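Local coordinates for amine oxidase domain-containing protein (Pyrococcus furiosus, PDB 3NRN) that binds adenosine monophosphate and is probably an oxidoreductase of the flavin-containing amine oxidase family, at residues Glu268-Ile282 / Gly311-Asn323. Numbering follows the deposited sequence.
Sequences EGIKFNLAVPGEPRI and GYTLIMAHMALKN
Tyr312 holds its CG anti to its own carbonyl carbon (chi1 -82°), which swings the ring over to Pro277, where CE1 meets CG of the proline at 3.3 Å. Phe272, turned the same way about chi1, brings CE2 to 3.9 Å from Met319 CB, which lies in the ring plane at its edge. Both contacts, the second a diagonal one, join neighbouring antiparallel strands, 269-277 and 312-320, toward one side of the large mixed sheet of this amine oxidase-type fold, between strands 296-298 and 345-351. Paired backbone bonds run the whole length, from Ile270 and Met319 to Val276 and Thr313; Leu274 N reaches Ile315 O at 2.7 Å, almost perfectly straight at 178°. On the face with Phe272, Val276 CG1 packs on Ile315 CG1 at 3.8 Å, and helix 326-340 lies over Ile270, Phe272 and Met319, with Trp334 meeting the Phe272 ring edge-to-face. The other face carries Asn273, whose ND2 bonds to Leu348 O and Gln350 OE1 of the next strand, 345-351. Its OD1 is buried with no polar partner, lying 3.7 Å from CG of Met316, a selenomethionine. The Tyr312 OH is hydrogen-bonded to Glu345. A serine in place of Pro277 would probably open a gap beside the Tyr312 ring and let the ring shift more easily. Where the pair ends, Gly278 N donates to Gly311 O at 3.1 Å from above the carbonyl plane, and Thr313 OG1 gives a weak bond to Gly278 O at 3.0 Å.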
loop_
_atom_site.group_PDB
_atom_site.type_symbol
_atom_site.label_atom_id
_atom_site.label_comp_id
_atom_site.label_asym_id
_atom_site.label_seq_id
_atom_site.Cartn_x
_atom_site.Cartn_y
_atom_site.Cartn_z
ATOM N N GLU A 268 -12.393 4.884 0.033
ATOM C CA GLU A 268 -11.693 6.124 -0.268
ATOM C C GLU A 268 -10.868 6.687 0.880
ATOM O O GLU A 268 -11.108 6.392 2.052
ATOM C CB GLU A 268 -12.671 7.203 -0.734
ATOM C CG GLU A 268 -13.068 7.120 -2.195
ATOM C CD GLU A 268 -14.400 6.436 -2.395
ATOM O OE1 GLU A 268 -15.395 6.895 -1.792
ATOM O OE2 GLU A 268 -14.455 5.447 -3.156
ATOM N N GLY A 269 -9.895 7.514 0.515
ATOM C CA GLY A 269 -9.034 8.145 1.493
ATOM C C GLY A 269 -8.643 9.536 1.026
ATOM O O GLY A 269 -8.737 9.860 -0.160
ATOM N N ILE A 270 -8.213 10.371 1.962
ATOM C CA ILE A 270 -7.799 11.715 1.624
ATOM C C ILE A 270 -6.399 11.934 2.159
ATOM O O ILE A 270 -6.089 11.563 3.292
ATOM C CB ILE A 270 -8.761 12.790 2.216
ATOM C CG1 ILE A 270 -10.158 12.630 1.607
ATOM C CG2 ILE A 270 -8.227 14.190 1.920
ATOM C CD1 ILE A 270 -11.133 13.737 1.955
ATOM N N LYS A 271 -5.552 12.516 1.319
ATOM C CA LYS A 271 -4.177 12.809 1.681
ATOM C C LYS A 271 -3.986 14.314 1.768
ATOM O O LYS A 271 -4.426 15.059 0.893
ATOM C CB LYS A 271 -3.220 12.233 0.639
ATOM C CG LYS A 271 -2.632 10.881 1.008
ATOM C CD LYS A 271 -1.938 10.241 -0.183
ATOM C CE LYS A 271 -0.874 11.151 -0.787
ATOM N NZ LYS A 271 -0.403 10.602 -2.094
ATOM N N PHE A 272 -3.335 14.753 2.835
ATOM C CA PHE A 272 -3.073 16.166 3.049
ATOM C C PHE A 272 -1.576 16.414 2.974
ATOM O O PHE A 272 -0.801 15.834 3.730
ATOM C CB PHE A 272 -3.608 16.597 4.419
ATOM C CG PHE A 272 -5.106 16.537 4.525
ATOM C CD1 PHE A 272 -5.883 17.642 4.197
ATOM C CD2 PHE A 272 -5.744 15.359 4.909
ATOM C CE1 PHE A 272 -7.276 17.579 4.250
ATOM C CE2 PHE A 272 -7.137 15.286 4.965
ATOM C CZ PHE A 272 -7.903 16.397 4.635
ATOM N N ASN A 273 -1.174 17.267 2.045
ATOM C CA ASN A 273 0.233 17.607 1.882
ATOM C C ASN A 273 0.381 18.996 2.503
ATOM O O ASN A 273 -0.181 19.965 1.997
ATOM C CB ASN A 273 0.584 17.622 0.393
ATOM C CG ASN A 273 0.315 16.279 -0.286
ATOM O OD1 ASN A 273 1.079 15.331 -0.128
ATOM N ND2 ASN A 273 -0.786 16.194 -1.029
ATOM N N LEU A 274 1.128 19.079 3.601
ATOM C CA LEU A 274 1.308 20.333 4.331
ATOM C C LEU A 274 2.746 20.845 4.329
ATOM O O LEU A 274 3.675 20.111 4.658
ATOM C CB LEU A 274 0.844 20.138 5.782
ATOM C CG LEU A 274 0.771 21.348 6.716
ATOM C CD1 LEU A 274 -0.406 22.228 6.319
ATOM C CD2 LEU A 274 0.606 20.873 8.156
ATOM N N ALA A 275 2.922 22.112 3.964
ATOM C CA ALA A 275 4.252 22.722 3.930
ATOM C C ALA A 275 4.497 23.529 5.202
ATOM O O ALA A 275 4.065 24.675 5.313
ATOM C CB ALA A 275 4.381 23.622 2.706
ATOM N N VAL A 276 5.187 22.920 6.160
ATOM C CA VAL A 276 5.484 23.580 7.422
ATOM C C VAL A 276 6.863 24.242 7.372
ATOM O O VAL A 276 7.868 23.598 7.065
ATOM C CB VAL A 276 5.432 22.578 8.606
ATOM C CG1 VAL A 276 4.094 21.844 8.611
ATOM C CG2 VAL A 276 6.569 21.584 8.505
ATOM N N PRO A 277 6.919 25.552 7.653
ATOM C CA PRO A 277 8.180 26.298 7.637
ATOM C C PRO A 277 9.149 25.858 8.730
ATOM O O PRO A 277 8.739 25.568 9.855
ATOM C CB PRO A 277 7.726 27.744 7.832
ATOM C CG PRO A 277 6.351 27.756 7.238
ATOM C CD PRO A 277 5.772 26.470 7.762
ATOM N N GLY A 278 10.434 25.795 8.394
ATOM C CA GLY A 278 11.424 25.427 9.390
ATOM C C GLY A 278 12.043 24.046 9.320
ATOM O O GLY A 278 12.125 23.428 8.259
ATOM N N GLU A 279 12.483 23.573 10.481
ATOM C CA GLU A 279 13.129 22.274 10.624
ATOM C C GLU A 279 12.126 21.146 10.843
ATOM O O GLU A 279 10.986 21.386 11.239
ATOM C CB GLU A 279 14.105 22.319 11.805
ATOM C CG GLU A 279 15.239 23.315 11.641
ATOM C CD GLU A 279 16.181 22.942 10.514
ATOM O OE1 GLU A 279 16.828 21.876 10.606
ATOM O OE2 GLU A 279 16.276 23.715 9.535
ATOM N N PRO A 280 12.546 19.893 10.595
ATOM C CA PRO A 280 11.654 18.746 10.779
ATOM C C PRO A 280 11.017 18.786 12.161
ATOM O O PRO A 280 11.701 19.014 13.159
ATOM C CB PRO A 280 12.584 17.549 10.590
ATOM C CG PRO A 280 13.926 18.088 10.997
ATOM C CD PRO A 280 13.924 19.440 10.342
ATOM N N ARG A 281 9.708 18.560 12.211
ATOM C CA ARG A 281 8.969 18.604 13.464
ATOM C C ARG A 281 8.781 17.250 14.138
ATOM O O ARG A 281 8.528 17.185 15.339
ATOM C CB ARG A 281 7.594 19.245 13.234
ATOM C CG ARG A 281 7.632 20.644 12.628
ATOM C CD ARG A 281 8.428 21.611 13.496
ATOM N NE ARG A 281 8.522 22.945 12.903
ATOM C CZ ARG A 281 7.542 23.845 12.910
ATOM N NH1 ARG A 281 6.378 23.566 13.485
ATOM N NH2 ARG A 281 7.727 25.027 12.334
ATOM N N ILE A 282 8.893 16.164 13.382
ATOM C CA ILE A 282 8.709 14.852 13.984
ATOM C C ILE A 282 9.813 13.857 13.642
ATOM O O ILE A 282 10.007 12.868 14.346
ATOM C CB ILE A 282 7.327 14.258 13.597
ATOM C CG1 ILE A 282 7.245 14.045 12.087
ATOM C CG2 ILE A 282 6.209 15.211 14.028
ATOM C CD1 ILE A 282 5.946 13.401 11.636
ATOM N N GLY A 311 13.879 25.558 3.045
ATOM C CA GLY A 311 13.329 26.223 4.215
ATOM C C GLY A 311 11.978 25.685 4.640
ATOM O O GLY A 311 11.275 26.299 5.452
ATOM N N TYR A 312 11.611 24.531 4.094
ATOM C CA TYR A 312 10.335 23.912 4.419
ATOM C C TYR A 312 10.452 22.435 4.750
ATOM O O TYR A 312 11.407 21.766 4.360
ATOM C CB TYR A 312 9.358 24.073 3.257
ATOM C CG TYR A 312 8.661 25.408 3.209
ATOM C CD1 TYR A 312 7.714 25.751 4.170
ATOM C CD2 TYR A 312 8.934 26.321 2.192
ATOM C CE1 TYR A 312 7.052 26.971 4.117
ATOM C CE2 TYR A 312 8.279 27.545 2.130
ATOM C CZ TYR A 312 7.337 27.862 3.095
ATOM O OH TYR A 312 6.679 29.070 3.031
ATOM N N THR A 313 9.466 21.943 5.487
ATOM C CA THR A 313 9.395 20.542 5.853
ATOM C C THR A 313 8.099 20.044 5.218
ATOM O O THR A 313 7.114 20.782 5.152
ATOM C CB THR A 313 9.316 20.356 7.373
ATOM O OG1 THR A 313 10.441 20.990 7.994
ATOM C CG2 THR A 313 9.318 18.882 7.721
ATOM N N LEU A 314 8.107 18.807 4.737
ATOM C CA LEU A 314 6.930 18.237 4.104
ATOM C C LEU A 314 6.199 17.293 5.054
ATOM O O LEU A 314 6.771 16.326 5.548
ATOM C CB LEU A 314 7.332 17.501 2.819
ATOM C CG LEU A 314 6.264 16.707 2.056
ATOM C CD1 LEU A 314 5.018 17.556 1.852
ATOM C CD2 LEU A 314 6.833 16.251 0.712
ATOM N N ILE A 315 4.934 17.599 5.323
ATOM C CA ILE A 315 4.111 16.774 6.199
ATOM C C ILE A 315 2.998 16.155 5.362
ATOM O O ILE A 315 2.358 16.845 4.568
ATOM C CB ILE A 315 3.467 17.615 7.330
ATOM C CG1 ILE A 315 4.537 18.051 8.333
ATOM C CG2 ILE A 315 2.356 16.809 8.022
ATOM C CD1 ILE A 315 5.147 16.915 9.122
HETATM N N MSE A 316 2.779 14.855 5.530
HETATM C CA MSE A 316 1.724 14.159 4.798
HETATM C C MSE A 316 0.817 13.465 5.799
HETATM O O MSE A 316 1.281 12.661 6.608
HETATM C CB MSE A 316 2.306 13.113 3.833
HETATM C CG MSE A 316 2.974 13.668 2.564
HETATM SE SE MSE A 316 3.481 12.311 1.448
HETATM C CE MSE A 316 4.159 13.201 0.079
ATOM N N ALA A 317 -0.471 13.786 5.748
ATOM C CA ALA A 317 -1.440 13.186 6.654
ATOM C C ALA A 317 -2.426 12.347 5.863
ATOM O O ALA A 317 -2.799 12.695 4.741
ATOM C CB ALA A 317 -2.186 14.271 7.433
ATOM N N HIS A 318 -2.854 11.247 6.466
ATOM C CA HIS A 318 -3.790 10.322 5.841
ATOM C C HIS A 318 -5.112 10.340 6.585
ATOM O O HIS A 318 -5.138 10.341 7.813
ATOM C CB HIS A 318 -3.200 8.906 5.865
ATOM C CG HIS A 318 -4.146 7.838 5.405
ATOM N ND1 HIS A 318 -5.189 7.379 6.180
ATOM C CD2 HIS A 318 -4.195 7.129 4.253
ATOM C CE1 HIS A 318 -5.837 6.431 5.527
ATOM N NE2 HIS A 318 -5.254 6.261 4.355
HETATM N N MSE A 319 -6.208 10.355 5.835
HETATM C CA MSE A 319 -7.539 10.358 6.422
HETATM C C MSE A 319 -8.398 9.342 5.683
HETATM O O MSE A 319 -8.558 9.432 4.466
HETATM C CB MSE A 319 -8.194 11.751 6.301
HETATM C CG MSE A 319 -9.636 11.838 6.862
HETATM SE SE MSE A 319 -10.644 13.300 6.349
HETATM C CE MSE A 319 -11.391 12.671 4.923
ATOM N N ALA A 320 -8.926 8.366 6.411
ATOM C CA ALA A 320 -9.818 7.384 5.807
ATOM C C ALA A 320 -11.130 8.157 5.616
ATOM O O ALA A 320 -11.671 8.716 6.573
ATOM C CB ALA A 320 -10.018 6.204 6.756
ATOM N N LEU A 321 -11.639 8.210 4.391
ATOM C CA LEU A 321 -12.866 8.967 4.151
ATOM C C LEU A 321 -14.128 8.308 4.709
ATOM O O LEU A 321 -14.985 8.981 5.287
ATOM C CB LEU A 321 -13.049 9.220 2.653
ATOM C CG LEU A 321 -14.284 10.041 2.263
ATOM C CD1 LEU A 321 -14.207 11.433 2.870
ATOM C CD2 LEU A 321 -14.368 10.127 0.750
ATOM N N LYS A 322 -14.234 6.995 4.546
ATOM C CA LYS A 322 -15.407 6.267 5.009
ATOM C C LYS A 322 -16.602 6.867 4.271
ATOM O O LYS A 322 -16.551 7.015 3.048
ATOM C CB LYS A 322 -15.537 6.412 6.531
ATOM C CG LYS A 322 -14.272 5.943 7.259
ATOM C CD LYS A 322 -14.393 5.967 8.780
ATOM C CE LYS A 322 -13.130 5.397 9.423
ATOM N NZ LYS A 322 -13.195 5.342 10.914
ATOM N N ASN A 323 -17.667 7.220 4.987
ATOM C CA ASN A 323 -18.831 7.816 4.330
ATOM C C ASN A 323 -18.827 9.333 4.444
ATOM O O ASN A 323 -19.852 9.973 4.246
ATOM C CB ASN A 323 -20.134 7.263 4.918
ATOM C CG ASN A 323 -20.324 5.792 4.621
ATOM O OD1 ASN A 323 -20.122 5.354 3.494
ATOM N ND2 ASN A 323 -20.720 5.024 5.628
HETATM O O HOH W 1 -12.524 4.958 3.678
HETATM O O HOH W 2 -14.954 5.558 1.347
#